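MPN domain-containing protein (Archaeoglobus fulgidus, PDB 1OI0) is a zinc-binding JAB1/MPN-domain protein, probably a metallopeptidase of the kind linked to proteasomal deubiquitination. Local coordinates at residues 23-37 and 61-73. Numbering follows the deposited sequence.
Sequences PDEFIALLSGSKDVM and IGMKVFGTVHSHP. With ZN (zinc ion), chain E; 144 (tris-hydroxymethyl-methyl-ammonium), chain F.
Phe-66 lays its ring against the hairpin of segment 23-37, between Gly-32 and Met-37: CE2 lies 3.6 Å from Gly-32 N, and CD2 is 3.7 Å from Met-37 CG, while the carbonyl oxygens of Ser-33 and Lys-34 sit near the ring plane at its edge. Between Leu-30 and Ser-31 the antiparallel register with strand 64-72 slips by one residue, a beta bulge with Phe-66 as its extra residue, whose N still bonds to Leu-30 O. Beyond it, Leu-30 meets Val-69 at about a right angle, CD2 to CG1 3.7 Å. Val-69 has CG1 between its own backbone N and carbonyl carbon (chi1 53°), which also brings that methyl near Ala-28 CB and the Phe-26 ring; helix 8-21 packs on this face through Ile-14 and Ala-17. At the zinc-site end, the Ser-71 hydroxyl takes over from a carbonyl, accepting a bond from Phe-26 N to OG (2.9 Å), and a water links that OG to Asp-24 O.

Strand 64-72 supplies His-70 and His-72 to the ligand pocket, and the loop before strand 27-32 supplies Glu-25. His-70 NE2 and His-72 NE2 bind zinc at 2.2 and 2.1 Å, with Asp-83 completing the protein ligands, and Ser-76 O accepts a bond from His-72 ND1. Glu-25 reaches across Ser-71 O on a chain extended beyond CG (chi2 -172°); its OE2 accepts a bond from O3 of the bound tris molecule, and OE1 is 2.6 Å from the zinc-bound O2. A carboxylate held beside a metal-bound oxygen is consistent with the general base of JAMM metallopeptidases, acting on zinc-bound water.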
loop_
_atom_site.group_PDB
_atom_site.type_symbol
_atom_site.label_atom_id
_atom_site.label_comp_id
_atom_site.label_asym_id
_atom_site.label_seq_id
_atom_site.Cartn_x
_atom_site.Cartn_y
_atom_site.Cartn_z
ATOM N N PRO A 23 -6.315 11.923 10.875
ATOM C CA PRO A 23 -6.187 12.379 9.487
ATOM C C PRO A 23 -4.769 12.399 8.918
ATOM O O PRO A 23 -4.541 12.952 7.839
ATOM C CB PRO A 23 -6.780 13.775 9.547
ATOM C CG PRO A 23 -6.205 14.273 10.834
ATOM C CD PRO A 23 -6.367 13.083 11.786
ATOM N N ASP A 24 -3.813 11.837 9.648
ATOM C CA ASP A 24 -2.445 11.797 9.147
ATOM C C ASP A 24 -2.347 10.706 8.093
ATOM O O ASP A 24 -3.231 9.853 7.982
ATOM C CB ASP A 24 -1.449 11.499 10.269
ATOM C CG ASP A 24 -1.349 12.623 11.277
ATOM O OD1 ASP A 24 -1.523 13.794 10.879
ATOM O OD2 ASP A 24 -1.078 12.335 12.461
ATOM N N GLU A 25 -1.278 10.743 7.310
ATOM C CA GLU A 25 -1.073 9.736 6.285
ATOM C C GLU A 25 -0.185 8.615 6.787
ATOM O O GLU A 25 1.006 8.804 7.038
ATOM C CB GLU A 25 -0.473 10.366 5.027
ATOM C CG GLU A 25 -1.447 11.283 4.317
ATOM C CD GLU A 25 -0.945 11.758 2.971
ATOM O OE1 GLU A 25 0.011 11.159 2.433
ATOM O OE2 GLU A 25 -1.520 12.726 2.440
ATOM N N PHE A 26 -0.792 7.450 6.967
ATOM C CA PHE A 26 -0.071 6.267 7.393
ATOM C C PHE A 26 0.804 5.883 6.208
ATOM O O PHE A 26 0.432 6.104 5.054
ATOM C CB PHE A 26 -1.070 5.138 7.680
ATOM C CG PHE A 26 -0.471 3.754 7.638
ATOM C CD1 PHE A 26 0.259 3.262 8.715
ATOM C CD2 PHE A 26 -0.646 2.943 6.519
ATOM C CE1 PHE A 26 0.807 1.980 8.681
ATOM C CE2 PHE A 26 -0.102 1.659 6.472
ATOM C CZ PHE A 26 0.625 1.178 7.554
ATOM N N ILE A 27 1.984 5.350 6.488
ATOM C CA ILE A 27 2.851 4.894 5.414
ATOM C C ILE A 27 3.715 3.764 5.944
ATOM O O ILE A 27 4.110 3.759 7.110
ATOM C CB ILE A 27 3.751 6.032 4.854
ATOM C CG1 ILE A 27 4.496 5.538 3.605
ATOM C CG2 ILE A 27 4.729 6.497 5.914
ATOM C CD1 ILE A 27 5.187 6.646 2.804
ATOM N N ALA A 28 3.982 2.794 5.080
ATOM C CA ALA A 28 4.803 1.650 5.436
ATOM C C ALA A 28 5.309 0.996 4.160
ATOM O O ALA A 28 4.868 1.332 3.063
ATOM C CB ALA A 28 3.987 0.647 6.242
ATOM N N LEU A 29 6.252 0.074 4.312
ATOM C CA LEU A 29 6.785 -0.645 3.168
ATOM C C LEU A 29 6.090 -1.995 3.117
ATOM O O LEU A 29 5.903 -2.644 4.144
ATOM C CB LEU A 29 8.292 -0.854 3.311
ATOM C CG LEU A 29 9.139 0.407 3.484
ATOM C CD1 LEU A 29 10.611 0.016 3.593
ATOM C CD2 LEU A 29 8.911 1.347 2.314
ATOM N N LEU A 30 5.692 -2.401 1.920
ATOM C CA LEU A 30 5.030 -3.682 1.724
ATOM C C LEU A 30 6.114 -4.753 1.641
ATOM O O LEU A 30 7.093 -4.597 0.912
ATOM C CB LEU A 30 4.214 -3.641 0.436
ATOM C CG LEU A 30 3.050 -2.641 0.419
ATOM C CD1 LEU A 30 2.513 -2.481 -0.994
ATOM C CD2 LEU A 30 1.960 -3.126 1.364
ATOM N N SER A 31 5.956 -5.832 2.398
ATOM C CA SER A 31 6.958 -6.889 2.386
ATOM C C SER A 31 6.367 -8.290 2.450
ATOM O O SER A 31 5.156 -8.470 2.564
ATOM C CB SER A 31 7.945 -6.696 3.543
ATOM O OG SER A 31 7.295 -6.793 4.800
ATOM N N GLY A 32 7.248 -9.282 2.371
ATOM C CA GLY A 32 6.830 -10.669 2.412
ATOM C C GLY A 32 7.744 -11.503 1.538
ATOM O O GLY A 32 8.731 -10.994 1.007
ATOM N N SER A 33 7.426 -12.783 1.387
ATOM C CA SER A 33 8.236 -13.668 0.559
ATOM C C SER A 33 7.450 -14.155 -0.648
ATOM O O SER A 33 6.267 -13.848 -0.801
ATOM C CB SER A 33 8.721 -14.871 1.371
ATOM O OG SER A 33 9.667 -14.478 2.350
ATOM N N LYS A 34 8.121 -14.914 -1.507
ATOM C CA LYS A 34 7.497 -15.459 -2.703
ATOM C C LYS A 34 6.838 -14.358 -3.534
ATOM O O LYS A 34 7.506 -13.430 -3.990
ATOM C CB LYS A 34 6.462 -16.519 -2.313
ATOM C CG LYS A 34 5.931 -17.338 -3.479
ATOM C CD LYS A 34 4.900 -18.352 -3.011
ATOM C CE LYS A 34 4.380 -19.189 -4.171
ATOM N NZ LYS A 34 3.359 -20.175 -3.721
ATOM N N ASP A 35 5.526 -14.459 -3.722
ATOM C CA ASP A 35 4.796 -13.478 -4.513
ATOM C C ASP A 35 3.567 -12.966 -3.774
ATOM O O ASP A 35 2.563 -12.615 -4.392
ATOM C CB ASP A 35 4.367 -14.103 -5.842
ATOM C CG ASP A 35 3.326 -15.190 -5.661
ATOM O OD1 ASP A 35 3.504 -16.037 -4.759
ATOM O OD2 ASP A 35 2.336 -15.200 -6.421
ATOM N N VAL A 36 3.649 -12.921 -2.449
ATOM C CA VAL A 36 2.528 -12.452 -1.647
ATOM C C VAL A 36 2.923 -11.387 -0.628
ATOM O O VAL A 36 3.851 -11.576 0.161
ATOM C CB VAL A 36 1.857 -13.623 -0.884
ATOM C CG1 VAL A 36 0.697 -13.106 -0.046
ATOM C CG2 VAL A 36 1.367 -14.673 -1.869
ATOM N N MET A 37 2.219 -10.261 -0.664
ATOM C CA MET A 37 2.459 -9.180 0.284
ATOM C C MET A 37 1.701 -9.607 1.535
ATOM O O MET A 37 0.479 -9.723 1.503
ATOM C CB MET A 37 1.861 -7.859 -0.217
ATOM C CG MET A 37 2.286 -7.421 -1.609
ATOM S SD MET A 37 1.335 -5.981 -2.184
ATOM C CE MET A 37 2.485 -5.251 -3.321
ATOM N N ILE A 61 14.317 -15.841 6.086
ATOM C CA ILE A 61 14.929 -15.661 4.774
ATOM C C ILE A 61 13.865 -15.575 3.684
ATOM O O ILE A 61 12.777 -16.141 3.817
ATOM C CB ILE A 61 15.886 -16.826 4.443
ATOM C CG1 ILE A 61 15.118 -18.151 4.446
ATOM C CG2 ILE A 61 17.017 -16.873 5.459
ATOM C CD1 ILE A 61 15.955 -19.352 4.048
ATOM N N GLY A 62 14.186 -14.862 2.609
ATOM C CA GLY A 62 13.250 -14.715 1.509
ATOM C C GLY A 62 12.545 -13.372 1.500
ATOM O O GLY A 62 11.958 -12.982 0.490
ATOM N N MET A 63 12.604 -12.663 2.624
ATOM C CA MET A 63 11.965 -11.357 2.752
ATOM C C MET A 63 12.369 -10.386 1.649
ATOM O O MET A 63 13.534 -10.323 1.256
ATOM C CB MET A 63 12.293 -10.743 4.115
ATOM C CG MET A 63 11.549 -11.374 5.281
ATOM S SD MET A 63 9.765 -11.088 5.204
ATOM C CE MET A 63 9.185 -12.660 4.583
ATOM N N LYS A 64 11.395 -9.626 1.157
ATOM C CA LYS A 64 11.633 -8.650 0.101
ATOM C C LYS A 64 10.710 -7.443 0.266
ATOM O O LYS A 64 9.646 -7.545 0.877
ATOM C CB LYS A 64 11.399 -9.296 -1.268
ATOM C CG LYS A 64 12.257 -10.527 -1.516
ATOM C CD LYS A 64 11.909 -11.224 -2.820
ATOM C CE LYS A 64 12.742 -12.490 -2.990
ATOM N NZ LYS A 64 12.425 -13.221 -4.247
ATOM N N VAL A 65 11.128 -6.302 -0.273
ATOM C CA VAL A 65 10.336 -5.078 -0.205
ATOM C C VAL A 65 9.640 -4.879 -1.544
ATOM O O VAL A 65 10.272 -4.521 -2.537
ATOM C CB VAL A 65 11.219 -3.843 0.089
ATOM C CG1 VAL A 65 10.383 -2.569 0.011
ATOM C CG2 VAL A 65 11.846 -3.976 1.464
ATOM N N PHE A 66 8.333 -5.113 -1.568
ATOM C CA PHE A 66 7.561 -4.976 -2.792
ATOM C C PHE A 66 7.264 -3.529 -3.153
ATOM O O PHE A 66 7.021 -3.210 -4.314
ATOM C CB PHE A 66 6.249 -5.753 -2.671
ATOM C CG PHE A 66 6.438 -7.222 -2.420
ATOM C CD1 PHE A 66 7.116 -8.016 -3.342
ATOM C CD2 PHE A 66 5.946 -7.811 -1.261
ATOM C CE1 PHE A 66 7.299 -9.379 -3.110
ATOM C CE2 PHE A 66 6.122 -9.171 -1.021
ATOM C CZ PHE A 66 6.801 -9.957 -1.948
ATOM N N GLY A 67 7.277 -2.655 -2.155
ATOM C CA GLY A 67 6.997 -1.262 -2.426
ATOM C C GLY A 67 6.493 -0.531 -1.202
ATOM O O GLY A 67 6.937 -0.794 -0.084
ATOM N N THR A 68 5.551 0.379 -1.415
ATOM C CA THR A 68 5.013 1.161 -0.313
ATOM C C THR A 68 3.500 1.186 -0.296
ATOM O O THR A 68 2.840 0.862 -1.277
ATOM C CB THR A 68 5.462 2.633 -0.390
ATOM O OG1 THR A 68 4.825 3.264 -1.510
ATOM C CG2 THR A 68 6.971 2.730 -0.541
ATOM N N VAL A 69 2.964 1.580 0.851
ATOM C CA VAL A 69 1.536 1.728 1.019
ATOM C C VAL A 69 1.352 2.958 1.894
ATOM O O VAL A 69 2.055 3.126 2.884
ATOM C CB VAL A 69 0.881 0.494 1.702
ATOM C CG1 VAL A 69 1.585 0.165 3.003
ATOM C CG2 VAL A 69 -0.598 0.777 1.955
ATOM N N HIS A 70 0.452 3.848 1.494
ATOM C CA HIS A 70 0.178 5.023 2.308
ATOM C C HIS A 70 -1.288 5.378 2.180
ATOM O O HIS A 70 -1.959 4.955 1.235
ATOM C CB HIS A 70 1.087 6.220 1.942
ATOM C CG HIS A 70 0.726 6.927 0.673
ATOM N ND1 HIS A 70 1.058 6.450 -0.577
ATOM C CD2 HIS A 70 0.134 8.129 0.470
ATOM C CE1 HIS A 70 0.692 7.327 -1.493
ATOM N NE2 HIS A 70 0.130 8.356 -0.885
ATOM N N SER A 71 -1.795 6.123 3.153
ATOM C CA SER A 71 -3.201 6.496 3.144
ATOM C C SER A 71 -3.460 7.969 2.844
ATOM O O SER A 71 -2.592 8.824 3.026
ATOM C CB SER A 71 -3.845 6.138 4.489
ATOM O OG SER A 71 -3.311 6.921 5.542
ATOM N N HIS A 72 -4.674 8.235 2.366
ATOM C CA HIS A 72 -5.139 9.582 2.057
ATOM C C HIS A 72 -6.341 9.850 2.954
ATOM O O HIS A 72 -7.290 9.066 2.979
ATOM C CB HIS A 72 -5.591 9.682 0.600
ATOM C CG HIS A 72 -4.470 9.745 -0.386
ATOM N ND1 HIS A 72 -4.683 9.727 -1.747
ATOM C CD2 HIS A 72 -3.130 9.847 -0.216
ATOM C CE1 HIS A 72 -3.524 9.814 -2.373
ATOM N NE2 HIS A 72 -2.567 9.887 -1.467
ATOM N N PRO A 73 -6.317 10.960 3.704
ATOM C CA PRO A 73 -7.421 11.312 4.599
ATOM C C PRO A 73 -8.634 11.832 3.836
ATOM O O PRO A 73 -9.720 11.985 4.397
ATOM C CB PRO A 73 -6.797 12.356 5.517
ATOM C CG PRO A 73 -5.823 13.036 4.618
ATOM C CD PRO A 73 -5.181 11.879 3.888
HETATM ZN ZN ZN E . -0.567 10.243 -1.802
HETATM C C1 144 F . -1.160 12.664 -2.612
HETATM N N 144 F . -0.836 13.462 -1.436
HETATM C C2 144 F . 0.212 12.743 -0.643
HETATM O O2 144 F . 0.300 11.503 -0.111
HETATM C C3 144 F . -2.153 13.679 -0.708
HETATM O O3 144 F . -2.031 14.457 0.497
HETATM C C4 144 F . -0.244 14.710 -1.969
HETATM O O4 144 F . 0.926 14.865 -3.042
HETATM O O HOH W 1 -4.989 9.027 5.938
#